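Local coordinates for protein A197 (Sulfolobus turreted icosahedral virus, PDB 2C0N) that probably transfers sugar units as a viral glycosyltransferase with the GT-A fold, at residues L15-I18 / D19-K23; T121-R125 / E126-K130. One frame throughout, in Å; residues are numbered along the deposited sequence.

How the contacts relate
Two local contacts in one chain illustrate how a helix is held to itself and how a strand hands over to a helix. Contact 1 comes first, from the N terminus, and spans two turns of helix 15-23, which follows strands 3-8 and 12-14 and leads on toward strand 28-31. Contact 2 opens about a hundred residues later, where strand 120-124 runs into the short helix 125-128. Neither encloses a long loop, and they follow in series without crossing. They lie on opposite sides of the chain's centre, their own centres about 25 Å apart, but strand 56-60 meets both: Leu60 packs on contact 1 and Leu57 on contact 2.

Contact 1 of 2, residues L15-I18 / D19-K23; sequences LPLI and DFLVK
With CG anti to the backbone N in both residues (chi1 -180° in Leu17, 164° in Phe20), the side chains of Leu17 and Phe20 leave the helix on the same flank, and Leu17 CD1 comes within 4.0 Å of Phe20 CD2, set obliquely to the ring. Leu21 takes the other course, its CG beside its own backbone N, which brings Leu21 CG to 4.4 Å from Leu17 CG and over the Leu17 carbonyl oxygen. These three residues make an apolar strip; Leu17 and Phe20 both press on Leu60 and Val65, while Leu21 rests on Ile26. On another side, Ile18 CG2 lies 4.3 Å from Val22 CG2, one turn on; these two branched residues reach Val13 and Tyr28 of the second subunit, and Ile18 also packs on Val193 of its own chain.

The backbone beneath is regular. Asp19 N to Leu15 O and Leu21 N to Leu17 O are both 2.9 Å, whereas Phe20 N to Pro16 O is longer, 3.2 Å. Pro16, lacking an N-H, sits in the first turn, where its nitrogen owes no bond to a preceding turn. Lys23 NZ forms a salt bridge with Asp19 OD2, though its 2.5 Å is unusually short and the exact length doubtful. This is the helix of a beta-alpha-beta crossover between parallel strands 3-8 and 28-31 in the Rossmann-like GT-A fold, packed on the sheet through 56-60 and 64-66.

Contact 2 of 2, residues T121-R125 / E126-K130; sequences TFIKR and EFLEK
At the edge of the Arg125 guanidinium, and close to its plane, sits the carboxylate of Glu129: NH1 of Arg125 gives a 3.0 Å hydrogen bond to OE2 of Glu129, part of a salt bridge. The two planes are 70° apart, and NH1 meets OE2 from above the carboxylate plane. CG anti to the backbone N (chi1 175°) sets Arg125 CG alongside the acid, 3.4 Å from Glu129 CD, and a bend at chi3 (-73°) then turns the guanidinium so that NH1 reaches OE2. The same guanidinium is also gripped by the carbonyl oxygens of Phe48, Leu49 and Tyr54 and makes a cation-pi contact with Phe48, so its rotation is fixed from several directions.

The ring of Phe127 is approached obliquely by Ile123 CG2, 4.1 Å from Phe127 CD2. Here strand 120-124 of the central sheet passes directly into helix 125-128, with Lys124 at the N-cap position. Lys124 O accepts Leu128 N at 3.2 Å and a weak, more bent bond from Phe127 N; Glu129 N adds a 2.8 Å bond to Arg125 O.

Inside the turn, Ile123 and Leu128 cross at about a right angle, the methyl CG2 of Ile123 lying 3.6 Å from Leu128 CG and nearly as close to both of that leucine's end methyls. Leu128 continues inward onto Leu57, Leu45 and Phe48, between the sheet and helix 37-50. The chain of Lys124 extends the other way, to the carbonyl oxygen of Phe78.

Contact 1 of 2, residues L15-I18 / D19-K23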
loop_
_atom_site.group_PDB
_atom_site.type_symbol
_atom_site.label_atom_id
_atom_site.label_comp_id
_atom_site.label_asym_id
_atom_site.label_seq_id
_atom_site.Cartn_x
_atom_site.Cartn_y
_atom_site.Cartn_z
ATOM N N LEU A 15 3.821 -5.148 0.576
ATOM C CA LEU A 15 3.115 -5.629 -0.602
ATOM C C LEU A 15 2.156 -6.766 -0.329
ATOM O O LEU A 15 1.036 -6.789 -0.867
ATOM C CB LEU A 15 4.116 -6.016 -1.702
ATOM C CG LEU A 15 4.285 -4.963 -2.815
ATOM C CD1 LEU A 15 4.715 -3.586 -2.303
ATOM C CD2 LEU A 15 5.208 -5.504 -3.900
ATOM N N PRO A 16 2.601 -7.757 0.425
ATOM C CA PRO A 16 1.657 -8.869 0.696
ATOM C C PRO A 16 0.335 -8.425 1.328
ATOM O O PRO A 16 -0.701 -9.020 1.021
ATOM C CB PRO A 16 2.477 -9.791 1.606
ATOM C CG PRO A 16 3.912 -9.449 1.245
ATOM C CD PRO A 16 3.939 -8.022 0.989
ATOM N N LEU A 17 0.337 -7.399 2.179
ATOM C CA LEU A 17 -0.920 -6.859 2.717
ATOM C C LEU A 17 -1.720 -6.070 1.668
ATOM O O LEU A 17 -2.918 -6.247 1.567
ATOM C CB LEU A 17 -0.700 -6.069 4.028
ATOM C CG LEU A 17 -1.971 -5.479 4.658
ATOM C CD1 LEU A 17 -2.839 -6.536 5.078
ATOM C CD2 LEU A 17 -1.580 -4.630 5.809
ATOM N N ILE A 18 -1.054 -5.289 0.811
ATOM C CA ILE A 18 -1.720 -4.629 -0.298
ATOM C C ILE A 18 -2.447 -5.638 -1.145
ATOM O O ILE A 18 -3.612 -5.418 -1.542
ATOM C CB ILE A 18 -0.747 -3.829 -1.121
ATOM C CG1 ILE A 18 -0.155 -2.740 -0.253
ATOM C CG2 ILE A 18 -1.436 -3.158 -2.343
ATOM C CD1 ILE A 18 0.908 -1.997 -0.957
ATOM N N ASP A 19 -1.786 -6.758 -1.427
ATOM C CA ASP A 19 -2.407 -7.808 -2.256
ATOM C C ASP A 19 -3.661 -8.390 -1.628
ATOM O O ASP A 19 -4.686 -8.568 -2.311
ATOM C CB ASP A 19 -1.392 -8.904 -2.563
ATOM C CG ASP A 19 -1.709 -9.644 -3.830
ATOM O OD1 ASP A 19 -2.206 -9.022 -4.815
ATOM O OD2 ASP A 19 -1.486 -10.862 -3.821
ATOM N N PHE A 20 -3.597 -8.664 -0.328
ATOM C CA PHE A 20 -4.757 -9.120 0.404
ATOM C C PHE A 20 -5.891 -8.086 0.304
ATOM O O PHE A 20 -7.058 -8.449 0.064
ATOM C CB PHE A 20 -4.398 -9.335 1.886
ATOM C CG PHE A 20 -5.589 -9.430 2.776
ATOM C CD1 PHE A 20 -6.327 -10.596 2.819
ATOM C CD2 PHE A 20 -6.010 -8.354 3.502
ATOM C CE1 PHE A 20 -7.442 -10.707 3.677
ATOM C CE2 PHE A 20 -7.083 -8.462 4.334
ATOM C CZ PHE A 20 -7.808 -9.622 4.403
ATOM N N LEU A 21 -5.557 -6.811 0.517
ATOM C CA LEU A 21 -6.559 -5.720 0.458
ATOM C C LEU A 21 -7.265 -5.608 -0.891
ATOM O O LEU A 21 -8.521 -5.459 -0.939
ATOM C CB LEU A 21 -5.955 -4.387 0.886
ATOM C CG LEU A 21 -5.460 -4.305 2.327
ATOM C CD1 LEU A 21 -4.818 -2.940 2.536
ATOM C CD2 LEU A 21 -6.617 -4.511 3.326
ATOM N N VAL A 22 -6.494 -5.720 -1.981
ATOM C CA VAL A 22 -7.022 -5.610 -3.332
ATOM C C VAL A 22 -7.853 -6.841 -3.706
ATOM O O VAL A 22 -9.000 -6.740 -4.168
ATOM C CB VAL A 22 -5.854 -5.412 -4.354
ATOM C CG1 VAL A 22 -6.324 -5.520 -5.801
ATOM C CG2 VAL A 22 -5.235 -4.092 -4.103
ATOM N N LYS A 23 -7.258 -8.006 -3.499
ATOM C CA LYS A 23 -7.859 -9.254 -3.932
ATOM C C LYS A 23 -9.189 -9.512 -3.243
ATOM O O LYS A 23 -10.086 -10.111 -3.850
ATOM C CB LYS A 23 -6.914 -10.421 -3.686
ATOM C CG LYS A 23 -5.908 -10.586 -4.783
ATOM C CD LYS A 23 -4.811 -11.563 -4.426
ATOM C CE LYS A 23 -4.081 -12.021 -5.683
ATOM N NZ LYS A 23 -2.642 -12.259 -5.476
#

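Contact 2 of 2, residues T121-R125 / E126-K130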
loop_
_atom_site.group_PDB
_atom_site.type_symbol
_atom_site.label_atom_id
_atom_site.label_comp_id
_atom_site.label_asym_id
_atom_site.label_seq_id
_atom_site.Cartn_x
_atom_site.Cartn_y
_atom_site.Cartn_z
ATOM N N THR A 121 -8.423 -9.226 14.553
ATOM C CA THR A 121 -9.423 -9.247 15.595
ATOM C C THR A 121 -10.657 -8.502 15.122
ATOM O O THR A 121 -10.556 -7.370 14.676
ATOM C CB THR A 121 -8.888 -8.547 16.844
ATOM O OG1 THR A 121 -7.575 -9.024 17.159
ATOM C CG2 THR A 121 -9.790 -8.747 18.017
ATOM N N PHE A 122 -11.829 -9.122 15.262
ATOM C CA PHE A 122 -13.079 -8.571 14.817
ATOM C C PHE A 122 -13.900 -8.229 16.044
ATOM O O PHE A 122 -14.067 -9.066 16.913
ATOM C CB PHE A 122 -13.823 -9.617 13.978
ATOM C CG PHE A 122 -13.081 -10.036 12.725
ATOM C CD1 PHE A 122 -12.047 -10.959 12.794
ATOM C CD2 PHE A 122 -13.392 -9.478 11.504
ATOM C CE1 PHE A 122 -11.337 -11.335 11.662
ATOM C CE2 PHE A 122 -12.690 -9.827 10.378
ATOM C CZ PHE A 122 -11.651 -10.773 10.457
ATOM N N ILE A 123 -14.412 -6.997 16.103
ATOM C CA ILE A 123 -15.150 -6.547 17.272
ATOM C C ILE A 123 -16.497 -5.986 16.838
ATOM O O ILE A 123 -16.580 -5.111 16.006
ATOM C CB ILE A 123 -14.384 -5.478 18.074
ATOM C CG1 ILE A 123 -12.906 -5.871 18.243
ATOM C CG2 ILE A 123 -15.101 -5.217 19.361
ATOM C CD1 ILE A 123 -12.070 -4.822 18.971
ATOM N N LYS A 124 -17.567 -6.467 17.452
ATOM C CA LYS A 124 -18.878 -6.006 17.008
ATOM C C LYS A 124 -19.288 -4.638 17.568
ATOM O O LYS A 124 -18.982 -4.280 18.724
ATOM C CB LYS A 124 -19.959 -7.061 17.273
ATOM C CG LYS A 124 -20.419 -7.265 18.672
ATOM C CD LYS A 124 -21.483 -8.363 18.690
ATOM C CE LYS A 124 -22.024 -8.685 20.048
ATOM N NZ LYS A 124 -22.852 -9.947 20.089
ATOM N N ARG A 125 -20.044 -3.913 16.761
ATOM C CA ARG A 125 -20.499 -2.597 17.135
ATOM C C ARG A 125 -21.248 -2.556 18.462
ATOM O O ARG A 125 -21.037 -1.661 19.274
ATOM C CB ARG A 125 -21.399 -2.059 16.045
ATOM C CG ARG A 125 -22.033 -0.726 16.394
ATOM C CD ARG A 125 -22.737 -0.165 15.203
ATOM N NE ARG A 125 -21.809 0.332 14.179
ATOM C CZ ARG A 125 -21.163 1.498 14.225
ATOM N NH1 ARG A 125 -21.288 2.306 15.262
ATOM N NH2 ARG A 125 -20.363 1.854 13.227
ATOM N N GLU A 126 -22.169 -3.492 18.645
ATOM C CA GLU A 126 -22.943 -3.553 19.869
ATOM C C GLU A 126 -22.075 -3.477 21.106
ATOM O O GLU A 126 -22.428 -2.794 22.069
ATOM C CB GLU A 126 -23.793 -4.824 19.929
ATOM C CG GLU A 126 -25.260 -4.565 19.775
ATOM C CD GLU A 126 -26.114 -5.561 20.554
ATOM O OE1 GLU A 126 -25.741 -6.766 20.590
ATOM O OE2 GLU A 126 -27.152 -5.148 21.141
ATOM N N PHE A 127 -20.969 -4.209 21.105
ATOM C CA PHE A 127 -20.054 -4.197 22.240
ATOM C C PHE A 127 -19.352 -2.846 22.407
ATOM O O PHE A 127 -19.237 -2.324 23.521
ATOM C CB PHE A 127 -18.980 -5.262 22.075
ATOM C CG PHE A 127 -18.053 -5.335 23.233
ATOM C CD1 PHE A 127 -18.509 -5.790 24.444
ATOM C CD2 PHE A 127 -16.721 -4.932 23.122
ATOM C CE1 PHE A 127 -17.664 -5.887 25.529
ATOM C CE2 PHE A 127 -15.879 -5.015 24.231
ATOM C CZ PHE A 127 -16.362 -5.479 25.423
ATOM N N LEU A 128 -18.839 -2.326 21.292
ATOM C CA LEU A 128 -18.084 -1.075 21.294
ATOM C C LEU A 128 -18.953 0.133 21.630
ATOM O O LEU A 128 -18.486 1.096 22.222
ATOM C CB LEU A 128 -17.411 -0.878 19.944
ATOM C CG LEU A 128 -16.242 -1.819 19.677
ATOM C CD1 LEU A 128 -15.756 -1.668 18.256
ATOM C CD2 LEU A 128 -15.100 -1.588 20.641
ATOM N N GLU A 129 -20.237 0.060 21.315
ATOM C CA GLU A 129 -21.133 1.171 21.653
ATOM C C GLU A 129 -21.476 1.224 23.125
ATOM O O GLU A 129 -22.060 2.208 23.598
ATOM C CB GLU A 129 -22.404 1.074 20.806
ATOM C CG GLU A 129 -22.093 1.470 19.389
ATOM C CD GLU A 129 -23.306 1.607 18.529
ATOM O OE1 GLU A 129 -24.335 0.988 18.864
ATOM O OE2 GLU A 129 -23.195 2.330 17.519
ATOM N N LYS A 130 -21.133 0.171 23.845
ATOM C CA LYS A 130 -21.454 0.066 25.273
ATOM C C LYS A 130 -20.252 0.370 26.151
ATOM O O LYS A 130 -20.411 0.713 27.316
ATOM C CB LYS A 130 -21.939 -1.339 25.595
ATOM C CG LYS A 130 -23.282 -1.708 24.989
ATOM C CD LYS A 130 -23.601 -3.178 25.285
ATOM C CE LYS A 130 -25.064 -3.538 25.019
ATOM N NZ LYS A 130 -25.530 -4.708 25.844
#